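PDB 5Y0E: TssK from Serratia sp. FS14, which probably serves as a baseplate component of the bacterial type VI secretion system, the contractile machine that delivers effectors into target cells. Local coordinates for residues A[211-214]-A[215-219]. Numbering follows the deposited sequence.
Sequences QQRS and QQMSQ
Four successive i to i+4 backbone hydrogen bonds run from Gln215, Gln216, Met217 and Ser218 back to the carbonyls of Gln211, Gln212, Arg213 and Ser214, the regular alpha-helical pattern of helix 197-222. The Met217 N to Arg213 O bond is 2.8 Å long. The Gln216 N to Gln212 O bond is close to straight, with an N-H...O angle of 171°.

The main side-chain contact is an i to i+3 pair on one side of the helix. Arg213 NH2 donates to Gln216 OE1 at 3.0 Å. Arg213 bends at chi2 (-45°) and again at chi3, which folds its guanidinium forward along the helix. Gln216 CG lies anti to its backbone N, and the chain then turns at chi2, which sets OE1 beside Arg213 NH2. The two side chains run side by side in the same direction, with their flat groups only 12° apart. The bond is bent, and OE1 is tilted out of the guanidinium plane. Arg213 NH1 also packs on Gln216 CB at 3.5 Å. Met217 crosses the arginine, with its CG 3.8 Å from Arg213 NH2.

Ser214 and Ser218 are buried on another side. Ser214 packs on Leu238 and Leu245 of helix 229-253, and both serines touch Thr281 of the second subunit. Arg213 and Met217 also reach helix 229-253, while Gln216 touches Glu438 of strand 436-443. This part of the helix lies between helix 229-253 and the antiparallel sheet of the C-terminal domain, and borders a subunit interface. The Ser218 hydroxyl folds back over its own helix. Its OG lies 2.8 Å from Ser214 O and 2.9 Å from Gln215 O, two carbonyls that compete for its single proton.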
loop_
_atom_site.group_PDB
_atom_site.type_symbol
_atom_site.label_atom_id
_atom_site.label_comp_id
_atom_site.label_asym_id
_atom_site.label_seq_id
_atom_site.Cartn_x
_atom_site.Cartn_y
_atom_site.Cartn_z
ATOM N N GLN A 211 17.191 1.976 -2.656
ATOM C CA GLN A 211 17.913 3.072 -3.278
ATOM C C GLN A 211 19.224 2.585 -3.864
ATOM O O GLN A 211 19.638 3.042 -4.932
ATOM C CB GLN A 211 18.136 4.201 -2.282
ATOM C CG GLN A 211 16.859 4.945 -1.939
ATOM C CD GLN A 211 16.937 5.645 -0.614
ATOM O OE1 GLN A 211 17.794 5.338 0.203
ATOM N NE2 GLN A 211 16.040 6.580 -0.384
ATOM N N GLN A 212 19.872 1.635 -3.200
ATOM C CA GLN A 212 21.140 1.141 -3.703
ATOM C C GLN A 212 20.945 0.377 -5.009
ATOM O O GLN A 212 21.607 0.663 -6.010
ATOM C CB GLN A 212 21.819 0.294 -2.633
ATOM C CG GLN A 212 22.351 1.119 -1.482
ATOM C CD GLN A 212 22.432 0.370 -0.160
ATOM O OE1 GLN A 212 22.131 -0.803 -0.079
ATOM N NE2 GLN A 212 22.842 1.060 0.881
ATOM N N ARG A 213 19.999 -0.550 -5.041
ATOM C CA ARG A 213 19.877 -1.368 -6.233
ATOM C C ARG A 213 19.343 -0.558 -7.394
ATOM O O ARG A 213 19.715 -0.788 -8.548
ATOM C CB ARG A 213 18.986 -2.579 -5.959
ATOM C CG ARG A 213 19.576 -3.546 -4.952
ATOM C CD ARG A 213 21.012 -3.815 -5.218
ATOM N NE ARG A 213 21.248 -4.309 -6.561
ATOM C CZ ARG A 213 22.335 -4.024 -7.270
ATOM N NH1 ARG A 213 23.277 -3.241 -6.762
ATOM N NH2 ARG A 213 22.457 -4.500 -8.499
ATOM N N SER A 214 18.473 0.391 -7.100
ATOM C CA SER A 214 17.950 1.290 -8.114
ATOM C C SER A 214 19.055 2.100 -8.772
ATOM O O SER A 214 19.101 2.244 -9.995
ATOM C CB SER A 214 16.945 2.217 -7.458
ATOM O OG SER A 214 16.044 2.670 -8.407
ATOM N N GLN A 215 19.924 2.682 -7.965
ATOM C CA GLN A 215 21.013 3.479 -8.499
ATOM C C GLN A 215 21.896 2.639 -9.407
ATOM O O GLN A 215 22.250 3.048 -10.514
ATOM C CB GLN A 215 21.816 4.057 -7.337
ATOM C CG GLN A 215 22.945 4.998 -7.687
ATOM C CD GLN A 215 24.094 4.927 -6.672
ATOM O OE1 GLN A 215 24.148 4.012 -5.834
ATOM N NE2 GLN A 215 25.023 5.882 -6.754
ATOM N N GLN A 216 22.296 1.495 -8.925
ATOM C CA GLN A 216 23.174 0.662 -9.672
ATOM C C GLN A 216 22.548 0.084 -10.914
ATOM O O GLN A 216 23.116 0.153 -11.956
ATOM C CB GLN A 216 23.729 -0.421 -8.763
ATOM C CG GLN A 216 25.035 -1.007 -9.219
ATOM C CD GLN A 216 24.857 -1.925 -10.382
ATOM O OE1 GLN A 216 23.962 -2.739 -10.399
ATOM N NE2 GLN A 216 25.690 -1.772 -11.372
ATOM N N MET A 217 21.370 -0.474 -10.812
ATOM C CA MET A 217 20.775 -1.062 -11.987
ATOM C C MET A 217 20.490 -0.063 -13.079
ATOM O O MET A 217 20.708 -0.341 -14.219
ATOM C CB MET A 217 19.539 -1.838 -11.629
ATOM C CG MET A 217 19.851 -3.114 -10.916
ATOM S SD MET A 217 18.411 -4.087 -10.604
ATOM C CE MET A 217 18.378 -5.071 -12.060
ATOM N N SER A 218 20.038 1.122 -12.715
ATOM C CA SER A 218 19.741 2.144 -13.685
ATOM C C SER A 218 20.966 2.576 -14.441
ATOM O O SER A 218 20.919 2.787 -15.609
ATOM C CB SER A 218 19.096 3.336 -13.030
ATOM O OG SER A 218 19.968 3.908 -12.126
ATOM N N GLN A 219 22.092 2.663 -13.780
ATOM C CA GLN A 219 23.287 3.054 -14.459
ATOM C C GLN A 219 23.787 2.025 -15.449
ATOM O O GLN A 219 24.390 2.369 -16.421
ATOM C CB GLN A 219 24.344 3.430 -13.450
ATOM C CG GLN A 219 23.928 4.640 -12.656
ATOM C CD GLN A 219 25.063 5.289 -11.918
ATOM O OE1 GLN A 219 25.267 5.034 -10.748
ATOM N NE2 GLN A 219 25.794 6.142 -12.598
#